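Local atomic coordinates of leucyl-trna synthetase (Plasmodium falciparum, PDB entry 5FOD), a protein that probably hydrolyses mischarged tRNA(Leu) through this editing domain, one part of the cytosolic enzyme that joins leucine to its tRNA. Residues G193-T198 with I203-I208; D313-M318 with R324-Q329. The protein carries 1 engineered substitution. All blocks are in the same frame, centred on the assembly; numbering follows the deposited sequence.

How the contacts relate
The two contacts illustrate how a short-range closure differs in chemistry with its place in the editing domain. Both are partly buried. Contact 1, the more central, joins strands 195-197 and 206-210 of a beta hairpin inside the large mixed sheet, its centre about 10 Å from that of the chain, and rests mainly on hydrogen bonds. Contact 2 lies nearer the periphery, its centre about 21 Å from that of the chain, where the loop 313-318 folds back on helix 320-333, the helix it leads into; there a few apolar atoms do the work and far less surface is buried. The nearest atoms of contact 1 and contact 2 are about 11 Å apart.

Contact 1 (G193-T198 with I203-I208); sequences GLETYT and IKNLYI
Gly193-Thr198 and Ile203-Ile208 form an antiparallel beta hairpin, the axes of its short strands approaching to 4.4 Å with 130° between their N-to-C directions. Thr196 and Leu206 make the hydrogen-bonded pair, and further backbone bonds join Ile208 N to Leu194 O and Gly193 N to Ile208 O. The Thr196 side chain strengthens this ladder: with chi1 at 63°, OG1 sits between its own backbone N and carbonyl carbon and reaches Leu206 O at 2.6 Å, on a lone pair in the carbonyl plane. Thr196 N reaches the same oxygen at 2.9 Å from above that plane, and OG1 is also hydrogen-bonded to Thr107 on strand 106-109. The methyl CG2 of Thr196 meets Ile208 CD1 at 3.9 Å, which touches Leu194 CB as well.

Glu195 and Tyr207 are the non-hydrogen-bonded pair. Their side chains run side by side in the same direction, Glu195 CB lying 3.7 Å from Tyr207 CE1, with carboxylate and ring planes 25° apart. Near the turn, Lys204 bends at chi2 and then runs extended, carrying NZ to Thr198 O at 2.8 Å in the carbonyl plane; the same ammonium also bonds to Ser201 O within the turn. Strand 7-15 pairs with the other edge of strand 195-197.

One residue thus grips Leu206 O through two donors, while a lysine bound to Thr198 O and Ser201 O ties the hairpin loop to Thr198, and the positive charge would probably polarise both acceptors.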
loop_
_atom_site.group_PDB
_atom_site.type_symbol
_atom_site.label_atom_id
_atom_site.label_comp_id
_atom_site.label_asym_id
_atom_site.label_seq_id
_atom_site.Cartn_x
_atom_site.Cartn_y
_atom_site.Cartn_z
ATOM N N GLY A 193 2.989 10.753 -6.013
ATOM C CA GLY A 193 4.191 11.496 -5.689
ATOM C C GLY A 193 4.720 11.409 -4.287
ATOM O O GLY A 193 5.893 11.751 -4.087
ATOM N N LEU A 194 3.899 11.046 -3.293
ATOM C CA LEU A 194 4.407 10.931 -1.922
ATOM C C LEU A 194 5.489 9.850 -1.835
ATOM O O LEU A 194 5.361 8.778 -2.416
ATOM C CB LEU A 194 3.338 10.519 -0.922
ATOM C CG LEU A 194 2.456 11.568 -0.298
ATOM C CD1 LEU A 194 1.498 10.811 0.602
ATOM C CD2 LEU A 194 3.245 12.638 0.471
ATOM N N GLU A 195 6.493 10.126 -1.026
ATOM C CA GLU A 195 7.595 9.211 -0.803
ATOM C C GLU A 195 7.224 8.350 0.378
ATOM O O GLU A 195 6.817 8.893 1.421
ATOM C CB GLU A 195 8.859 10.037 -0.494
ATOM C CG GLU A 195 10.100 9.200 -0.352
ATOM C CD GLU A 195 11.348 10.024 -0.062
ATOM O OE1 GLU A 195 11.237 11.181 0.427
ATOM O OE2 GLU A 195 12.461 9.502 -0.320
ATOM N N THR A 196 7.362 7.019 0.222
ATOM C CA THR A 196 7.098 6.048 1.259
ATOM C C THR A 196 8.300 5.094 1.409
ATOM O O THR A 196 9.218 5.112 0.602
ATOM C CB THR A 196 5.819 5.180 0.962
ATOM O OG1 THR A 196 6.002 4.397 -0.243
ATOM C CG2 THR A 196 4.575 6.028 0.783
ATOM N N TYR A 197 8.282 4.291 2.451
ATOM C CA TYR A 197 9.299 3.252 2.657
ATOM C C TYR A 197 8.718 2.122 3.468
ATOM O O TYR A 197 7.667 2.258 4.078
ATOM C CB TYR A 197 10.529 3.836 3.331
ATOM C CG TYR A 197 10.297 4.243 4.740
ATOM C CD1 TYR A 197 9.727 5.485 5.030
ATOM C CD2 TYR A 197 10.644 3.423 5.791
ATOM C CE1 TYR A 197 9.512 5.882 6.322
ATOM C CE2 TYR A 197 10.451 3.818 7.095
ATOM C CZ TYR A 197 9.873 5.058 7.327
ATOM O OH TYR A 197 9.630 5.467 8.587
ATOM N N THR A 198 9.408 0.977 3.485
ATOM C CA THR A 198 9.084 -0.081 4.421
ATOM C C THR A 198 10.341 -0.403 5.213
ATOM O O THR A 198 11.447 0.024 4.844
ATOM C CB THR A 198 8.607 -1.350 3.692
ATOM O OG1 THR A 198 9.742 -2.000 3.043
ATOM C CG2 THR A 198 7.496 -0.971 2.687
ATOM N N ILE A 203 15.785 0.127 -0.773
ATOM C CA ILE A 203 15.684 1.608 -0.895
ATOM C C ILE A 203 14.504 2.141 -0.091
ATOM O O ILE A 203 13.550 1.426 0.179
ATOM C CB ILE A 203 15.593 2.114 -2.350
ATOM C CG1 ILE A 203 14.375 1.543 -3.088
ATOM C CG2 ILE A 203 16.859 1.795 -3.118
ATOM C CD1 ILE A 203 14.213 2.098 -4.469
ATOM N N LYS A 204 14.597 3.402 0.313
ATOM C CA LYS A 204 13.612 3.999 1.175
ATOM C C LYS A 204 12.911 5.208 0.569
ATOM O O LYS A 204 12.299 5.975 1.294
ATOM C CB LYS A 204 14.280 4.412 2.503
ATOM C CG LYS A 204 15.059 3.293 3.181
ATOM C CD LYS A 204 14.212 2.070 3.509
ATOM C CE LYS A 204 15.018 0.986 4.203
ATOM N NZ LYS A 204 14.191 -0.197 4.557
ATOM N N ASN A 205 12.952 5.328 -0.751
ATOM C CA ASN A 205 12.289 6.395 -1.474
ATOM C C ASN A 205 11.278 5.809 -2.452
ATOM O O ASN A 205 11.378 5.959 -3.664
ATOM C CB ASN A 205 13.312 7.316 -2.213
ATOM C CG ASN A 205 14.091 6.594 -3.313
ATOM O OD1 ASN A 205 14.448 5.435 -3.167
ATOM N ND2 ASN A 205 14.338 7.283 -4.426
ATOM N N LEU A 206 10.261 5.183 -1.912
ATOM C CA LEU A 206 9.298 4.455 -2.745
ATOM C C LEU A 206 8.124 5.325 -3.061
ATOM O O LEU A 206 7.197 5.460 -2.237
ATOM C CB LEU A 206 8.795 3.221 -2.003
ATOM C CG LEU A 206 9.825 2.388 -1.287
ATOM C CD1 LEU A 206 9.179 1.281 -0.499
ATOM C CD2 LEU A 206 10.824 1.832 -2.264
ATOM N N TYR A 207 8.120 5.948 -4.227
ATOM C CA TYR A 207 7.145 7.024 -4.467
ATOM C C TYR A 207 5.844 6.372 -4.790
ATOM O O TYR A 207 5.877 5.264 -5.324
ATOM C CB TYR A 207 7.578 7.929 -5.617
ATOM C CG TYR A 207 8.890 8.587 -5.298
ATOM C CD1 TYR A 207 8.973 9.556 -4.296
ATOM C CD2 TYR A 207 10.058 8.200 -5.945
ATOM C CE1 TYR A 207 10.194 10.126 -3.961
ATOM C CE2 TYR A 207 11.275 8.785 -5.623
ATOM C CZ TYR A 207 11.334 9.728 -4.622
ATOM O OH TYR A 207 12.551 10.268 -4.296
ATOM N N ILE A 208 4.723 7.053 -4.501
ATOM C CA ILE A 208 3.398 6.550 -4.915
ATOM C C ILE A 208 3.144 6.864 -6.385
ATOM O O ILE A 208 3.225 8.014 -6.838
ATOM C CB ILE A 208 2.235 7.026 -4.009
ATOM C CG1 ILE A 208 2.483 6.555 -2.569
ATOM C CG2 ILE A 208 0.910 6.536 -4.519
ATOM C CD1 ILE A 208 1.589 7.076 -1.479
#

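Contact 2 (D313-M318 with R324-Q329)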
loop_
_atom_site.group_PDB
_atom_site.type_symbol
_atom_site.label_atom_id
_atom_site.label_comp_id
_atom_site.label_asym_id
_atom_site.label_seq_id
_atom_site.Cartn_x
_atom_site.Cartn_y
_atom_site.Cartn_z
ATOM N N ASP A 313 19.330 -11.493 0.667
ATOM C CA ASP A 313 19.338 -11.756 2.094
ATOM C C ASP A 313 17.934 -11.582 2.707
ATOM O O ASP A 313 17.176 -10.711 2.278
ATOM C CB ASP A 313 20.290 -10.787 2.847
ATOM C CG ASP A 313 21.765 -11.013 2.540
ATOM O OD1 ASP A 313 22.159 -12.137 2.161
ATOM O OD2 ASP A 313 22.544 -10.038 2.727
ATOM N N PRO A 314 17.583 -12.360 3.726
ATOM C CA PRO A 314 18.430 -13.383 4.378
ATOM C C PRO A 314 18.175 -14.781 3.807
ATOM O O PRO A 314 18.391 -15.763 4.500
ATOM C CB PRO A 314 17.961 -13.305 5.838
ATOM C CG PRO A 314 16.505 -13.011 5.697
ATOM C CD PRO A 314 16.414 -12.015 4.552
ATOM N N TYR A 315 17.751 -14.865 2.540
ATOM C CA TYR A 315 17.239 -16.085 1.984
ATOM C C TYR A 315 18.092 -16.575 0.821
ATOM O O TYR A 315 17.632 -17.419 0.103
ATOM C CB TYR A 315 15.818 -15.845 1.437
ATOM C CG TYR A 315 14.848 -15.243 2.397
ATOM C CD1 TYR A 315 14.504 -15.914 3.591
ATOM C CD2 TYR A 315 14.237 -14.007 2.133
ATOM C CE1 TYR A 315 13.589 -15.368 4.485
ATOM C CE2 TYR A 315 13.327 -13.455 3.032
ATOM C CZ TYR A 315 13.004 -14.137 4.202
ATOM O OH TYR A 315 12.126 -13.577 5.119
ATOM N N LYS A 316 19.293 -16.025 0.580
ATOM C CA LYS A 316 20.077 -16.418 -0.609
ATOM C C LYS A 316 20.199 -17.944 -0.772
ATOM O O LYS A 316 20.552 -18.680 0.158
ATOM C CB LYS A 316 21.486 -15.789 -0.625
ATOM C CG LYS A 316 21.454 -14.340 -1.032
ATOM C CD LYS A 316 22.847 -13.778 -1.244
ATOM C CE LYS A 316 22.774 -12.277 -1.427
ATOM N NZ LYS A 316 24.076 -11.604 -1.194
ATOM N N GLY A 317 19.835 -18.419 -1.959
ATOM C CA GLY A 317 19.973 -19.839 -2.290
ATOM C C GLY A 317 18.837 -20.714 -1.850
ATOM O O GLY A 317 18.771 -21.870 -2.268
ATOM N N MET A 318 17.935 -20.182 -1.023
ATOM C CA MET A 318 16.784 -20.943 -0.561
ATOM C C MET A 318 15.719 -20.963 -1.639
ATOM O O MET A 318 15.726 -20.098 -2.503
ATOM C CB MET A 318 16.277 -20.404 0.745
ATOM C CG MET A 318 17.312 -20.573 1.844
ATOM S SD MET A 318 16.665 -19.898 3.368
ATOM C CE MET A 318 15.471 -21.171 3.779
ATOM N N ARG A 324 8.559 -18.129 0.825
ATOM C CA ARG A 324 7.167 -17.639 0.887
ATOM C C ARG A 324 6.622 -17.710 2.315
ATOM O O ARG A 324 6.071 -16.721 2.818
ATOM C CB ARG A 324 6.259 -18.463 -0.024
ATOM C CG ARG A 324 4.748 -18.260 0.130
ATOM C CD ARG A 324 4.260 -16.899 -0.364
ATOM N NE ARG A 324 4.892 -16.484 -1.625
ATOM C CZ ARG A 324 4.512 -16.817 -2.859
ATOM N NH1 ARG A 324 3.447 -17.577 -3.096
ATOM N NH2 ARG A 324 5.218 -16.366 -3.896
ATOM N N LYS A 325 6.787 -18.877 2.938
ATOM C CA LYS A 325 6.390 -19.133 4.328
ATOM C C LYS A 325 7.212 -18.314 5.323
ATOM O O LYS A 325 6.637 -17.607 6.142
ATOM C CB LYS A 325 6.562 -20.612 4.715
ATOM C CG LYS A 325 5.508 -21.581 4.233
ATOM C CD LYS A 325 5.846 -22.998 4.746
ATOM C CE LYS A 325 4.863 -24.085 4.260
ATOM N NZ LYS A 325 5.105 -24.591 2.863
ATOM N N LEU A 326 8.533 -18.400 5.241
ATOM C CA LEU A 326 9.441 -17.738 6.172
ATOM C C LEU A 326 9.223 -16.227 6.117
ATOM O O LEU A 326 9.198 -15.604 7.150
ATOM C CB LEU A 326 10.927 -18.037 5.901
ATOM C CG LEU A 326 11.540 -19.472 6.017
ATOM C CD1 LEU A 326 13.061 -19.341 6.027
ATOM C CD2 LEU A 326 11.131 -20.275 7.238
ATOM N N ALA A 327 9.045 -15.671 4.916
ATOM C CA ALA A 327 8.828 -14.214 4.721
ATOM C C ALA A 327 7.595 -13.704 5.409
ATOM O O ALA A 327 7.694 -12.734 6.167
ATOM C CB ALA A 327 8.792 -13.836 3.237
ATOM N N LYS A 328 6.467 -14.384 5.229
ATOM C CA LYS A 328 5.247 -14.107 5.982
ATOM C C LYS A 328 5.513 -14.096 7.448
ATOM O O LYS A 328 5.193 -13.113 8.129
ATOM C CB LYS A 328 4.135 -15.145 5.756
ATOM C CG LYS A 328 3.473 -15.064 4.425
ATOM C CD LYS A 328 2.173 -15.848 4.443
ATOM C CE LYS A 328 1.766 -16.198 3.034
ATOM N NZ LYS A 328 0.293 -16.287 2.973
ATOM N N GLN A 329 6.109 -15.190 7.929
ATOM C CA GLN A 329 6.358 -15.370 9.346
ATOM C C GLN A 329 7.181 -14.220 9.891
ATOM O O GLN A 329 6.804 -13.647 10.899
ATOM C CB GLN A 329 7.029 -16.729 9.652
ATOM C CG GLN A 329 6.141 -17.969 9.510
ATOM C CD GLN A 329 6.938 -19.279 9.646
ATOM O OE1 GLN A 329 8.095 -19.297 10.116
ATOM N NE2 GLN A 329 6.328 -20.379 9.231
#
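A loop folding back on the helix that follows it is the element here: a type II beta turn, Tyr315 to Met318, precedes helix 320-333, and side chains from both ends of the turn pack against the helix surface at 324-329. Met318 N bonds to Tyr315 O at 3.0 Å to close the turn, and Gly317 occupies its positive-phi position (phi 85°). Backbone bonds from Gly317 and Met318 to Met310 also hold the turn against strand 309-310.

Tyr315 and Leu326 carry the larger share of the packing. The tyrosine projects from the loop toward the helix as the leucine projects toward the loop, and the two side chains slide past each other in opposite directions, with ring atom CE1 at 4.0 Å from Leu326 CB. Met318 adds to the apolar patch beside Tyr315 in one of its two modelled conformers, where its CE lies 3.8 Å from Leu326 CD1, a less certain contact for that reason. On the loop side, Pro314, which follows a cis peptide bond, sets its CD above one face of the tyrosine ring, offset toward the rim.

Arg324 and Lys328 direct their charges elsewhere, forming salt bridges with Glu99 and Glu7. The hydroxyl of Tyr315 is hydrogen-bonded to Asn330 ND2, further along the same helix, so the ring is held at its polar end as well as along its apolar flank. At that end the phenol oxygen comes up to the helix backbone, Tyr315 OH lying 3.4 Å from Ala327 CA.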